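Local atomic coordinates of superoxide dismutase [Cu-Zn] (Bacteroidetes bacterium GWA2_30_7, PDB entry 7B4P), a protein that probably catalyses the disproportionation of superoxide into molecular oxygen and hydrogen peroxide, as a copper- and zinc-binding superoxide dismutase. Residues 3-8 / 111-116; 48-53 / 123-128; 88-93 / 105-110. One frame throughout, in Å; residues are numbered along the deposited sequence.

Contact 1: 3-8 / 111-116; sequences EGKTQK and VFEGEH
Lys5 and Glu113 meet in a salt bridge that joins the N-terminal arm to a distant loop, with Lys5 NZ 2.8 Å from Glu113 OE1. The amino group reaches that oxygen nearly along its C-O bond, and the two side chains cross at about a right angle. Bends at chi2, chi3 and chi4 bring the end of the lysine chain round to the acid, with Lys5 CE 3.4 Å from Glu113 OE1. Glu113 holds CG between its backbone N and its carbonyl carbon (chi1 53°), which swings the carboxylate across to the arm. The other carboxylate oxygen, OE2, faces the backbone of Thr6 without bonding to it.

Beside this charged pair lies an apolar step. Thr6 CB rests 4.0 Å from Phe112 CB, and Thr6 CG2 touches the same methylene. The aromatic ring then slides along the backbone of the arm: Phe112 CD2 approaches Thr6 O to 3.4 Å, and Phe112 CE2 lies 3.6 Å from Gln7 O, both obliquely to the ring.

Further out, Phe112 is buried against Phe27, Ile118 and Ile119, while Gln7 and Lys8 form backbone hydrogen bonds to Lys29 and Gly152. A largely solvent-facing ion pair thus lies beside a buried aromatic ring, where the lead-in to strand 8-15 and the loop joining strands 101-107 and 122-126 meet at one end of the superoxide dismutase beta-barrel.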
ATOM      1  N   GLU A   3      14.317  10.619  -9.210  0.80 89.77           N
ATOM      2  CA  GLU A   3      15.357  10.306 -10.240  0.80 89.85           C
ATOM      3  C   GLU A   3      15.969   8.932  -9.939  0.80 89.37           C
ATOM      4  O   GLU A   3      15.760   8.008 -10.752  0.80 90.81           O
ATOM      5  CB  GLU A   3      16.419  11.411 -10.278  0.80 90.29           C
ATOM      6  CG  GLU A   3      17.483  11.208 -11.347  0.80 90.80           C
ATOM      7  CD  GLU A   3      18.748  10.497 -10.891  0.80 91.25           C
ATOM      8  OE1 GLU A   3      19.272  10.849  -9.814  0.80 91.00           O
ATOM      9  OE2 GLU A   3      19.212   9.597 -11.620  0.80 91.61           O
ATOM     10  N   GLY A   4      16.680   8.809  -8.811  0.80 86.81           N
ATOM     11  CA  GLY A   4      17.347   7.570  -8.367  0.80 84.21           C
ATOM     12  C   GLY A   4      16.374   6.404  -8.290  0.80 82.38           C
ATOM     13  O   GLY A   4      15.324   6.559  -7.632  0.80 82.22           O
ATOM     14  N   LYS A   5      16.710   5.287  -8.948  1.00135.77           N
ATOM     15  CA  LYS A   5      15.940   4.011  -8.952  1.00130.21           C
ATOM     16  C   LYS A   5      15.605   3.595  -7.514  1.00123.39           C
ATOM     17  O   LYS A   5      16.377   3.947  -6.610  1.00123.12           O
ATOM     18  CB  LYS A   5      16.751   2.932  -9.675  1.00132.94           C
ATOM     19  CG  LYS A   5      16.937   3.170 -11.171  1.00137.97           C
ATOM     20  CD  LYS A   5      18.284   2.727 -11.745  1.00143.26           C
ATOM     21  CE  LYS A   5      18.458   1.226 -11.782  1.00143.09           C
ATOM     22  NZ  LYS A   5      17.672   0.616 -12.879  1.00144.32           N
ATOM     23  N   THR A   6      14.476   2.908  -7.332  1.00117.44           N
ATOM     24  CA  THR A   6      13.911   2.525  -6.011  1.00111.51           C
ATOM     25  C   THR A   6      14.820   1.475  -5.364  1.00109.85           C
ATOM     26  O   THR A   6      15.025   0.410  -5.988  1.00110.50           O
ATOM     27  CB  THR A   6      12.465   2.033  -6.159  1.00108.63           C
ATOM     28  OG1 THR A   6      11.708   3.072  -6.781  1.00109.25           O
ATOM     29  CG2 THR A   6      11.821   1.668  -4.839  1.00104.64           C
ATOM     30  N   GLN A   7      15.343   1.776  -4.169  1.00107.37           N
ATOM     31  CA  GLN A   7      16.293   0.913  -3.415  1.00106.68           C
ATOM     32  C   GLN A   7      15.556   0.137  -2.318  1.00101.31           C
ATOM     33  O   GLN A   7      16.017  -0.968  -1.984  1.00101.08           O
ATOM     34  CB  GLN A   7      17.415   1.756  -2.799  1.00108.91           C
ATOM     35  CG  GLN A   7      18.455   2.237  -3.800  1.00113.77           C
ATOM     36  CD  GLN A   7      19.217   1.100  -4.437  1.00116.40           C
ATOM     37  OE1 GLN A   7      18.737   0.450  -5.360  1.00116.66           O
ATOM     38  NE2 GLN A   7      20.428   0.862  -3.959  1.00119.14           N
ATOM     39  N   LYS A   8      14.470   0.694  -1.777  1.00 97.35           N
ATOM     40  CA  LYS A   8      13.725   0.134  -0.616  1.00 93.33           C
ATOM     41  C   LYS A   8      12.237   0.014  -0.966  1.00 89.27           C
ATOM     42  O   LYS A   8      11.767   0.787  -1.819  1.00 90.45           O
ATOM     43  CB  LYS A   8      13.943   1.033   0.605  1.00 93.78           C
ATOM     44  CG  LYS A   8      13.307   0.557   1.903  1.00 91.61           C
ATOM     45  CD  LYS A   8      13.487   1.549   3.030  1.00 92.47           C
ATOM     46  CE  LYS A   8      12.935   1.056   4.348  1.00 91.04           C
ATOM     47  NZ  LYS A   8      13.433   1.864   5.487  1.00 93.19           N
ATOM     48  N   VAL A 111      12.016  -7.601  -7.681  1.00 97.20           N
ATOM     49  CA  VAL A 111      12.635  -6.301  -8.086  1.00 98.41           C
ATOM     50  C   VAL A 111      11.597  -5.191  -7.883  1.00 95.31           C
ATOM     51  O   VAL A 111      10.427  -5.528  -7.610  1.00 92.77           O
ATOM     52  CB  VAL A 111      13.142  -6.342  -9.541  1.00103.79           C
ATOM     53  CG1 VAL A 111      14.323  -7.288  -9.697  1.00107.24           C
ATOM     54  CG2 VAL A 111      12.034  -6.696 -10.525  1.00105.01           C
ATOM     55  N   PHE A 112      12.010  -3.926  -8.019  1.00 95.98           N
ATOM     56  CA  PHE A 112      11.190  -2.722  -7.709  1.00 93.89           C
ATOM     57  C   PHE A 112      10.899  -1.913  -8.981  1.00 97.25           C
ATOM     58  O   PHE A 112      10.565  -0.720  -8.856  1.00 96.24           O
ATOM     59  CB  PHE A 112      11.904  -1.857  -6.667  1.00 92.38           C
ATOM     60  CG  PHE A 112      12.330  -2.591  -5.420  1.00 89.80           C
ATOM     61  CD1 PHE A 112      11.404  -3.283  -4.656  1.00 86.50           C
ATOM     62  CD2 PHE A 112      13.651  -2.585  -5.003  1.00 91.23           C
ATOM     63  CE1 PHE A 112      11.792  -3.956  -3.508  1.00 84.79           C
ATOM     64  CE2 PHE A 112      14.036  -3.259  -3.854  1.00 89.53           C
ATOM     65  CZ  PHE A 112      13.108  -3.943  -3.107  1.00 86.28           C
ATOM     66  N   GLU A 113      10.997  -2.539 -10.159  1.00101.59           N
ATOM     67  CA  GLU A 113      10.759  -1.881 -11.475  1.00105.90           C
ATOM     68  C   GLU A 113      10.702  -2.933 -12.591  1.00109.69           C
ATOM     69  O   GLU A 113      11.489  -3.900 -12.536  1.00111.48           O
ATOM     70  CB  GLU A 113      11.845  -0.840 -11.755  1.00109.08           C
ATOM     71  CG  GLU A 113      13.259  -1.382 -11.638  1.00111.64           C
ATOM     72  CD  GLU A 113      14.248  -0.428 -10.992  1.00112.34           C
ATOM     73  OE1 GLU A 113      15.348  -0.246 -11.560  1.00116.93           O
ATOM     74  OE2 GLU A 113      13.919   0.126  -9.918  1.00108.85           O
ATOM     75  N   GLY A 114       9.793  -2.742 -13.554  1.00111.33           N
ATOM     76  CA  GLY A 114       9.625  -3.601 -14.742  1.00115.47           C
ATOM     77  C   GLY A 114       8.388  -4.477 -14.648  1.00113.71           C
ATOM     78  O   GLY A 114       7.521  -4.203 -13.795  1.00108.97           O
ATOM     79  N   GLU A 115       8.321  -5.499 -15.509  1.00117.86           N
ATOM     80  CA  GLU A 115       7.219  -6.496 -15.599  1.00117.83           C
ATOM     81  C   GLU A 115       7.021  -7.181 -14.239  1.00112.86           C
ATOM     82  O   GLU A 115       5.855  -7.427 -13.875  1.00110.81           O
ATOM     83  CB  GLU A 115       7.543  -7.518 -16.696  1.00123.69           C
ATOM     84  CG  GLU A 115       6.466  -8.572 -16.920  1.00124.55           C
ATOM     85  CD  GLU A 115       6.874  -9.708 -17.847  1.00129.87           C
ATOM     86  OE1 GLU A 115       6.551 -10.874 -17.531  1.00129.22           O
ATOM     87  OE2 GLU A 115       7.505  -9.425 -18.885  1.00134.50           O
ATOM     88  N   HIS A 116       8.116  -7.468 -13.524  1.00111.36           N
ATOM     89  CA  HIS A 116       8.137  -8.277 -12.274  1.00107.36           C
ATOM     90  C   HIS A 116       8.225  -7.377 -11.032  1.00102.10           C
ATOM     91  O   HIS A 116       8.564  -7.908  -9.951  1.00 99.59           O
ATOM     92  CB  HIS A 116       9.298  -9.285 -12.311  1.00110.14           C
ATOM     93  CG  HIS A 116       9.384 -10.083 -13.570  1.00115.95           C
ATOM     94  ND1 HIS A 116      10.596 -10.403 -14.158  1.00120.43           N
ATOM     95  CD2 HIS A 116       8.427 -10.613 -14.362  1.00118.63           C
ATOM     96  CE1 HIS A 116      10.379 -11.105 -15.252  1.00125.54           C
ATOM     97  NE2 HIS A 116       9.056 -11.246 -15.402  1.00124.57           N
TER

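Contact 2: 48-53 / 123-128; sequences HGFHIH and MIVHKN. With CU (copper (II) ion), chain E.
The ring of Phe50 carries the methyl of Met123 over one face, Met123 CE standing 3.5 Å from the ring centroid in a CH-pi contact, while Val125 CG2 lies at its edge. On the opposite side of the sheet, Ile124 CG1 sits over one face of the His53 ring, 3.6 Å from its centroid, and Ile124 CG2 lies over one face of the His126 ring, toward its rim. The His51 ring has His126 NE2 at its edge, and its plane makes 61° with that of His126; His53 and His126 meet rim to rim. These three histidines hold the copper site of the copper/zinc superoxide dismutase fold, set on two neighbouring antiparallel strands.

Copper is bound by His51 ND1 at 2.2 Å, whereas His53 and His126 both use NE2. Ring nitrogens that do not touch the metal are fixed by a second shell: Asp130 OD2 is hydrogen-bonded to His51 NE2, and the carbonyls of Gly67 and Gly141 accept from His53 ND1 and His126 ND1. The rotation of all three rings is thereby settled from two sides.

The strands beneath are tied by reciprocal bonds between His51 and Ile124, the longer being His51 N to Ile124 O at 3.2 Å. Alternation places Phe50, Ile52, Met123 and Val125 on the face away from copper. There chi2 of Met123 (-65°) brings SD to 3.5 Å from Ile52 CG1, the bend at chi3 turns CE over the Phe50 ring, and Ile25 and Leu90 continue the packing. Where strand 123-126 ends, Gly49 N donates to Asn128 O; His48 ND1 donates to His126 O at 2.8 Å, with that oxygen near the imidazole plane and the donor in the carbonyl plane.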
ATOM      1  N   HIS A  48       2.887 -20.023   8.623  1.00 79.11           N
ATOM      2  CA  HIS A  48       1.801 -19.306   7.905  1.00 78.37           C
ATOM      3  C   HIS A  48       2.256 -18.988   6.478  1.00 78.41           C
ATOM      4  O   HIS A  48       3.394 -18.505   6.320  1.00 78.04           O
ATOM      5  CB  HIS A  48       1.409 -18.033   8.661  1.00 76.69           C
ATOM      6  CG  HIS A  48       0.679 -18.285   9.937  1.00 77.42           C
ATOM      7  ND1 HIS A  48      -0.697 -18.388   9.993  1.00 78.05           N
ATOM      8  CD2 HIS A  48       1.123 -18.439  11.202  1.00 77.95           C
ATOM      9  CE1 HIS A  48      -1.070 -18.597  11.238  1.00 79.09           C
ATOM     10  NE2 HIS A  48       0.029 -18.633  12.001  1.00 79.12           N
ATOM     11  N   GLY A  49       1.393 -19.254   5.489  1.00 79.21           N
ATOM     12  CA  GLY A  49       1.595 -18.864   4.080  1.00 79.09           C
ATOM     13  C   GLY A  49       1.885 -17.378   3.962  1.00 76.50           C
ATOM     14  O   GLY A  49       1.161 -16.584   4.592  1.00 74.26           O
ATOM     15  N   PHE A  50       2.912 -17.026   3.186  1.00 76.80           N
ATOM     16  CA  PHE A  50       3.488 -15.661   3.078  1.00 75.36           C
ATOM     17  C   PHE A  50       3.820 -15.407   1.602  1.00 76.76           C
ATOM     18  O   PHE A  50       4.815 -15.978   1.108  1.00 78.91           O
ATOM     19  CB  PHE A  50       4.706 -15.573   4.003  1.00 74.92           C
ATOM     20  CG  PHE A  50       5.286 -14.198   4.215  1.00 73.90           C
ATOM     21  CD1 PHE A  50       4.569 -13.219   4.886  1.00 72.29           C
ATOM     22  CD2 PHE A  50       6.573 -13.899   3.793  1.00 74.88           C
ATOM     23  CE1 PHE A  50       5.114 -11.962   5.098  1.00 71.39           C
ATOM     24  CE2 PHE A  50       7.116 -12.641   4.002  1.00 73.92           C
ATOM     25  CZ  PHE A  50       6.386 -11.674   4.655  1.00 72.17           C
ATOM     26  N   HIS A  51       2.990 -14.616   0.912  1.00 76.08           N
ATOM     27  CA  HIS A  51       3.033 -14.436  -0.565  1.00 77.48           C
ATOM     28  C   HIS A  51       2.812 -12.970  -0.953  1.00 76.63           C
ATOM     29  O   HIS A  51       2.174 -12.234  -0.174  1.00 73.91           O
ATOM     30  CB  HIS A  51       1.974 -15.309  -1.252  1.00 79.23           C
ATOM     31  CG  HIS A  51       1.958 -16.734  -0.815  1.00 79.87           C
ATOM     32  ND1 HIS A  51       0.828 -17.331  -0.292  1.00 79.62           N
ATOM     33  CD2 HIS A  51       2.917 -17.683  -0.826  1.00 81.37           C
ATOM     34  CE1 HIS A  51       1.092 -18.586   0.002  1.00 81.10           C
ATOM     35  NE2 HIS A  51       2.367 -18.827  -0.315  1.00 82.16           N
ATOM     36  N   ILE A  52       3.316 -12.587  -2.131  1.00 79.12           N
ATOM     37  CA  ILE A  52       2.934 -11.342  -2.862  1.00 79.90           C
ATOM     38  C   ILE A  52       1.816 -11.710  -3.846  1.00 82.40           C
ATOM     39  O   ILE A  52       2.030 -12.630  -4.657  1.00 85.28           O
ATOM     40  CB  ILE A  52       4.153 -10.716  -3.571  1.00 81.37           C
ATOM     41  CG1 ILE A  52       5.247 -10.311  -2.578  1.00 79.97           C
ATOM     42  CG2 ILE A  52       3.727  -9.547  -4.447  1.00 82.51           C
ATOM     43  CD1 ILE A  52       6.593 -10.044  -3.215  1.00 82.03           C
ATOM     44  N   HIS A  53       0.669 -11.031  -3.763  1.00 82.45           N
ATOM     45  CA  HIS A  53      -0.528 -11.265  -4.617  1.00 85.74           C
ATOM     46  C   HIS A  53      -0.622 -10.162  -5.679  1.00 87.67           C
ATOM     47  O   HIS A  53      -0.101  -9.063  -5.432  1.00 85.81           O
ATOM     48  CB  HIS A  53      -1.784 -11.385  -3.742  1.00 84.98           C
ATOM     49  CG  HIS A  53      -1.863 -12.667  -2.984  1.00 85.20           C
ATOM     50  ND1 HIS A  53      -2.944 -13.520  -3.088  1.00 87.02           N
ATOM     51  CD2 HIS A  53      -0.999 -13.252  -2.124  1.00 83.80           C
ATOM     52  CE1 HIS A  53      -2.748 -14.568  -2.317  1.00 86.93           C
ATOM     53  NE2 HIS A  53      -1.562 -14.430  -1.716  1.00 84.75           N
ATOM     54  N   MET A 123       0.916  -7.904  -0.040  1.00 73.87           N
ATOM     55  CA  MET A 123       1.380  -9.013   0.836  1.00 73.57           C
ATOM     56  C   MET A 123       0.143  -9.650   1.474  1.00 72.52           C
ATOM     57  O   MET A 123      -0.731  -8.893   1.933  1.00 70.88           O
ATOM     58  CB  MET A 123       2.312  -8.505   1.944  1.00 73.26           C
ATOM     59  CG  MET A 123       3.704  -8.108   1.467  1.00 74.43           C
ATOM     60  SD  MET A 123       4.679  -9.491   0.808  1.00 77.48           S
ATOM     61  CE  MET A 123       4.397 -10.743   2.060  1.00 76.99           C
ATOM     62  N   ILE A 124       0.073 -10.983   1.485  1.00 73.32           N
ATOM     63  CA  ILE A 124      -1.013 -11.772   2.141  1.00 73.96           C
ATOM     64  C   ILE A 124      -0.373 -12.802   3.078  1.00 73.31           C
ATOM     65  O   ILE A 124       0.509 -13.555   2.618  1.00 74.06           O
ATOM     66  CB  ILE A 124      -1.926 -12.442   1.094  1.00 76.69           C
ATOM     67  CG1 ILE A 124      -2.752 -11.417   0.312  1.00 77.41           C
ATOM     68  CG2 ILE A 124      -2.813 -13.502   1.733  1.00 77.67           C
ATOM     69  CD1 ILE A 124      -3.839 -10.747   1.123  1.00 76.85           C
ATOM     70  N   VAL A 125      -0.803 -12.819   4.341  1.00 72.36           N
ATOM     71  CA  VAL A 125      -0.475 -13.885   5.330  1.00 72.24           C
ATOM     72  C   VAL A 125      -1.697 -14.801   5.432  1.00 73.48           C
ATOM     73  O   VAL A 125      -2.822 -14.275   5.565  1.00 72.45           O
ATOM     74  CB  VAL A 125      -0.080 -13.294   6.696  1.00 71.26           C
ATOM     75  CG1 VAL A 125       0.431 -14.370   7.640  1.00 72.22           C
ATOM     76  CG2 VAL A 125       0.950 -12.184   6.550  1.00 70.32           C
ATOM     77  N   HIS A 126      -1.479 -16.117   5.343  1.00 75.39           N
ATOM     78  CA  HIS A 126      -2.546 -17.154   5.332  1.00 78.02           C
ATOM     79  C   HIS A 126      -2.702 -17.754   6.733  1.00 78.48           C
ATOM     80  O   HIS A 126      -1.771 -17.610   7.546  1.00 77.75           O
ATOM     81  CB  HIS A 126      -2.241 -18.220   4.272  1.00 80.25           C
ATOM     82  CG  HIS A 126      -2.317 -17.707   2.875  1.00 81.04           C
ATOM     83  ND1 HIS A 126      -3.475 -17.778   2.125  1.00 82.88           N
ATOM     84  CD2 HIS A 126      -1.394 -17.108   2.092  1.00 80.73           C
ATOM     85  CE1 HIS A 126      -3.259 -17.250   0.937  1.00 83.57           C
ATOM     86  NE2 HIS A 126      -1.989 -16.834   0.889  1.00 82.22           N
ATOM     87  N   LYS A 127      -3.844 -18.397   6.988  1.00 80.37           N
ATOM     88  CA  LYS A 127      -4.179 -19.042   8.286  1.00 81.37           C
ATOM     89  C   LYS A 127      -3.312 -20.290   8.476  1.00 82.40           C
ATOM     90  O   LYS A 127      -2.782 -20.475   9.587  1.00 82.37           O
ATOM     91  CB  LYS A 127      -5.666 -19.406   8.326  1.00 83.85           C
ATOM     92  CG  LYS A 127      -6.151 -20.024   9.628  1.00 85.71           C
ATOM     93  CD  LYS A 127      -7.648 -20.231   9.665  1.00 88.52           C
ATOM     94  CE  LYS A 127      -8.181 -20.447  11.065  1.00 90.27           C
ATOM     95  NZ  LYS A 127      -9.662 -20.422  11.090  0.50 93.14           N
ATOM     96  N   ASN A 128      -3.185 -21.112   7.429  1.00 83.86           N
ATOM     97  CA  ASN A 128      -2.491 -22.427   7.474  1.00 85.52           C
ATOM     98  C   ASN A 128      -1.131 -22.321   6.778  1.00 84.85           C
ATOM     99  O   ASN A 128      -0.842 -21.273   6.169  1.00 82.13           O
ATOM    100  CB  ASN A 128      -3.336 -23.534   6.839  1.00 88.57           C
ATOM    101  CG  ASN A 128      -4.727 -23.622   7.427  1.00 89.88           C
ATOM    102  OD1 ASN A 128      -4.909 -23.453   8.632  1.00 89.27           O
ATOM    103  ND2 ASN A 128      -5.713 -23.891   6.587  1.00 92.15           N
TER
HETATM  104 CU    CU E 201      -0.927 -16.123  -0.725  1.00 90.29          CU

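Contact 3: 88-93 / 105-110; sequences GDLGNI and YIDKMI. With ZN (zinc ion), chain F.
Tyr105 opens the contact by laying its hydroxyl against Leu90: Tyr105 OH lies 3.3 Å from Leu90 CD2 and 3.4 Å from Leu90 CB, the latter at the rim of the phenol, near its plane. The leucine runs crosswise to the phenol. Two residues on, Asp107 keeps CG opposite its backbone N (chi1 -162°), which carries the carboxylate toward Tyr105 OH and Leu90 CD2. Its OD2 accepts a 2.9 Å hydrogen bond from Tyr105 OH through the anti lone pair, touches Leu90 CD2 and also forms a salt bridge with Arg85.

In the Greek-key barrel of the family, strands 89-95 and 101-107 are the two edges that come side by side where the sheet closes on itself. Their segments 89-93 and 105-107 run roughly antiparallel, but the axes pass 9.9 Å apart, so side chains span the gap. Beyond the strand, Asp107 OD1 accepts from Met109 N at 3.0 Å, closing an Asx turn, with a weak bond from Ile110 N. That turn sends Ile110 inward, its CG2 4.4 Å from Leu90 CD2. Next to Leu90, Asp89 faces another way: its OD1 binds zinc at 2.1 Å alongside His69, His77 and His86, and its OD2 accepts from Gly78 N.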
ATOM      1  N   GLY A  88       5.893 -13.992  -6.443  1.00101.50           N
ATOM      2  CA  GLY A  88       5.430 -13.744  -5.066  1.00 97.59           C
ATOM      3  C   GLY A  88       5.333 -15.008  -4.226  1.00 97.34           C
ATOM      4  O   GLY A  88       4.412 -15.076  -3.391  1.00 95.19           O
ATOM      5  N   ASP A  89       6.243 -15.970  -4.421  1.00 99.91           N
ATOM      6  CA  ASP A  89       6.374 -17.178  -3.561  1.00 99.91           C
ATOM      7  C   ASP A  89       7.496 -16.929  -2.546  1.00 98.36           C
ATOM      8  O   ASP A  89       8.652 -17.305  -2.838  1.00100.87           O
ATOM      9  CB  ASP A  89       6.622 -18.442  -4.389  1.00104.02           C
ATOM     10  CG  ASP A  89       5.372 -19.022  -5.031  1.00105.96           C
ATOM     11  OD1 ASP A  89       4.269 -18.514  -4.744  1.00103.82           O
ATOM     12  OD2 ASP A  89       5.510 -19.983  -5.814  1.00109.91           O
ATOM     13  N   LEU A  90       7.157 -16.315  -1.406  1.00 94.86           N
ATOM     14  CA  LEU A  90       8.103 -16.010  -0.296  1.00 93.72           C
ATOM     15  C   LEU A  90       7.983 -17.086   0.795  1.00 93.00           C
ATOM     16  O   LEU A  90       8.444 -16.832   1.928  1.00 91.27           O
ATOM     17  CB  LEU A  90       7.806 -14.613   0.262  1.00 91.21           C
ATOM     18  CG  LEU A  90       7.526 -13.519  -0.771  1.00 92.01           C
ATOM     19  CD1 LEU A  90       7.409 -12.160  -0.097  1.00 90.19           C
ATOM     20  CD2 LEU A  90       8.595 -13.469  -1.853  1.00 94.82           C
ATOM     21  N   GLY A  91       7.402 -18.244   0.455  1.00 94.23           N
ATOM     22  CA  GLY A  91       7.319 -19.438   1.318  1.00 93.92           C
ATOM     23  C   GLY A  91       6.412 -19.214   2.517  1.00 90.58           C
ATOM     24  O   GLY A  91       5.282 -18.726   2.324  1.00 89.37           O
ATOM     25  N   ASN A  92       6.896 -19.561   3.712  1.00 89.11           N
ATOM     26  CA  ASN A  92       6.145 -19.460   4.991  1.00 86.08           C
ATOM     27  C   ASN A  92       6.852 -18.480   5.930  1.00 83.81           C
ATOM     28  O   ASN A  92       8.079 -18.295   5.791  1.00 84.70           O
ATOM     29  CB  ASN A  92       6.006 -20.821   5.678  1.00 87.39           C
ATOM     30  CG  ASN A  92       4.950 -21.697   5.043  1.00 88.80           C
ATOM     31  OD1 ASN A  92       3.789 -21.305   4.943  1.00 87.73           O
ATOM     32  ND2 ASN A  92       5.336 -22.891   4.626  1.00 91.68           N
ATOM     33  N   ILE A  93       6.085 -17.879   6.843  1.00 81.46           N
ATOM     34  CA  ILE A  93       6.596 -17.139   8.035  1.00 79.80           C
ATOM     35  C   ILE A  93       6.121 -17.904   9.275  1.00 79.27           C
ATOM     36  O   ILE A  93       4.970 -18.385   9.266  1.00 78.65           O
ATOM     37  CB  ILE A  93       6.153 -15.660   8.024  1.00 78.28           C
ATOM     38  CG1 ILE A  93       6.910 -14.846   9.076  1.00 78.17           C
ATOM     39  CG2 ILE A  93       4.642 -15.518   8.181  1.00 77.42           C
ATOM     40  CD1 ILE A  93       6.853 -13.352   8.858  1.00 77.06           C
ATOM     41  N   TYR A 105      15.662 -13.075   4.822  1.00 87.29           N
ATOM     42  CA  TYR A 105      16.356 -13.872   3.778  1.00 90.24           C
ATOM     43  C   TYR A 105      16.571 -13.006   2.531  1.00 91.34           C
ATOM     44  O   TYR A 105      15.978 -11.910   2.446  1.00 89.48           O
ATOM     45  CB  TYR A 105      15.563 -15.144   3.466  1.00 89.92           C
ATOM     46  CG  TYR A 105      14.387 -14.956   2.541  1.00 87.89           C
ATOM     47  CD1 TYR A 105      13.185 -14.450   3.003  1.00 84.57           C
ATOM     48  CD2 TYR A 105      14.472 -15.299   1.203  1.00 90.04           C
ATOM     49  CE1 TYR A 105      12.100 -14.283   2.157  1.00 83.62           C
ATOM     50  CE2 TYR A 105      13.397 -15.138   0.343  1.00 89.13           C
ATOM     51  CZ  TYR A 105      12.206 -14.628   0.822  1.00 85.86           C
ATOM     52  OH  TYR A 105      11.144 -14.469  -0.022  1.00 85.63           O
ATOM     53  N   ILE A 106      17.391 -13.497   1.596  1.00 95.02           N
ATOM     54  CA  ILE A 106      17.730 -12.824   0.307  1.00 97.21           C
ATOM     55  C   ILE A 106      16.927 -13.491  -0.817  1.00 97.53           C
ATOM     56  O   ILE A 106      17.225 -14.659  -1.140  1.00 99.84           O
ATOM     57  CB  ILE A 106      19.249 -12.889   0.035  1.00101.89           C
ATOM     58  CG1 ILE A 106      20.074 -12.444   1.247  1.00102.18           C
ATOM     59  CG2 ILE A 106      19.617 -12.098  -1.212  1.00104.49           C
ATOM     60  CD1 ILE A 106      19.873 -10.998   1.639  1.00100.08           C
ATOM     61  N   ASP A 107      15.945 -12.776  -1.379  1.00 95.47           N
ATOM     62  CA  ASP A 107      15.145 -13.224  -2.552  1.00 96.38           C
ATOM     63  C   ASP A 107      15.815 -12.698  -3.825  1.00100.17           C
ATOM     64  O   ASP A 107      16.051 -11.476  -3.909  1.00100.43           O
ATOM     65  CB  ASP A 107      13.689 -12.764  -2.446  1.00 92.51           C
ATOM     66  CG  ASP A 107      12.738 -13.527  -3.350  1.00 93.27           C
ATOM     67  OD1 ASP A 107      12.951 -13.503  -4.580  1.00 96.05           O
ATOM     68  OD2 ASP A 107      11.799 -14.151  -2.814  1.00 91.33           O
ATOM     69  N   LYS A 108      16.107 -13.594  -4.778  1.00103.83           N
ATOM     70  CA  LYS A 108      16.887 -13.292  -6.009  1.00108.54           C
ATOM     71  C   LYS A 108      15.948 -13.015  -7.189  1.00109.52           C
ATOM     72  O   LYS A 108      16.467 -12.701  -8.279  1.00113.60           O
ATOM     73  CB  LYS A 108      17.834 -14.455  -6.324  1.00112.98           C
ATOM     74  CG  LYS A 108      18.739 -14.866  -5.169  1.00112.76           C
ATOM     75  CD  LYS A 108      20.116 -15.349  -5.585  1.00118.31           C
ATOM     76  CE  LYS A 108      21.107 -15.327  -4.441  1.00118.29           C
ATOM     77  NZ  LYS A 108      22.503 -15.449  -4.924  1.00124.06           N
ATOM     78  N   MET A 109      14.630 -13.108  -6.981  1.00106.68           N
ATOM     79  CA  MET A 109      13.595 -12.976  -8.044  1.00107.99           C
ATOM     80  C   MET A 109      12.978 -11.572  -8.024  1.00105.01           C
ATOM     81  O   MET A 109      12.853 -10.978  -9.112  1.00108.24           O
ATOM     82  CB  MET A 109      12.484 -14.015  -7.855  1.00107.50           C
ATOM     83  CG  MET A 109      12.961 -15.445  -8.002  1.00111.15           C
ATOM     84  SD  MET A 109      13.213 -15.884  -9.734  1.00118.66           S
ATOM     85  CE  MET A 109      11.531 -16.255 -10.225  1.00118.02           C
ATOM     86  N   ILE A 110      12.589 -11.075  -6.846  1.00 99.75           N
ATOM     87  CA  ILE A 110      11.787  -9.823  -6.688  1.00 96.55           C
ATOM     88  C   ILE A 110      12.646  -8.607  -7.061  1.00 97.53           C
ATOM     89  O   ILE A 110      13.862  -8.628  -6.786  1.00 98.32           O
ATOM     90  CB  ILE A 110      11.190  -9.701  -5.268  1.00 92.33           C
ATOM     91  CG1 ILE A 110      12.263  -9.530  -4.190  1.00 91.29           C
ATOM     92  CG2 ILE A 110      10.277 -10.883  -4.970  1.00 91.56           C
ATOM     93  CD1 ILE A 110      11.718  -9.503  -2.781  1.00 87.45           C
TER
HETATM   94 ZN    ZN F 202       2.272 -18.960  -5.403  1.00119.24          ZN

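The three contacts run from surface to core. Contact 1 lies at the barrel's end, about 17 Å from the chain centre to its own centre, and joins loops through one ion pair and a buried ring; contacts 2 and 3 are buried. Contact 2 is true strand pairing with a metal on one face, whereas in contact 3 two strands too far apart to pair are bridged by side chains. These last two hold adjoining elements: strand 46-53 neighbours strand 89-95, His48 N and Ile93 O lying 2.7 Å apart, a probable hydrogen bond. Both strands of contact 2 supply copper ligands, whereas contact 3 reaches zinc through Asp89 alone; contact 1, whose segment 111-116 directly follows 105-110, holds no metal.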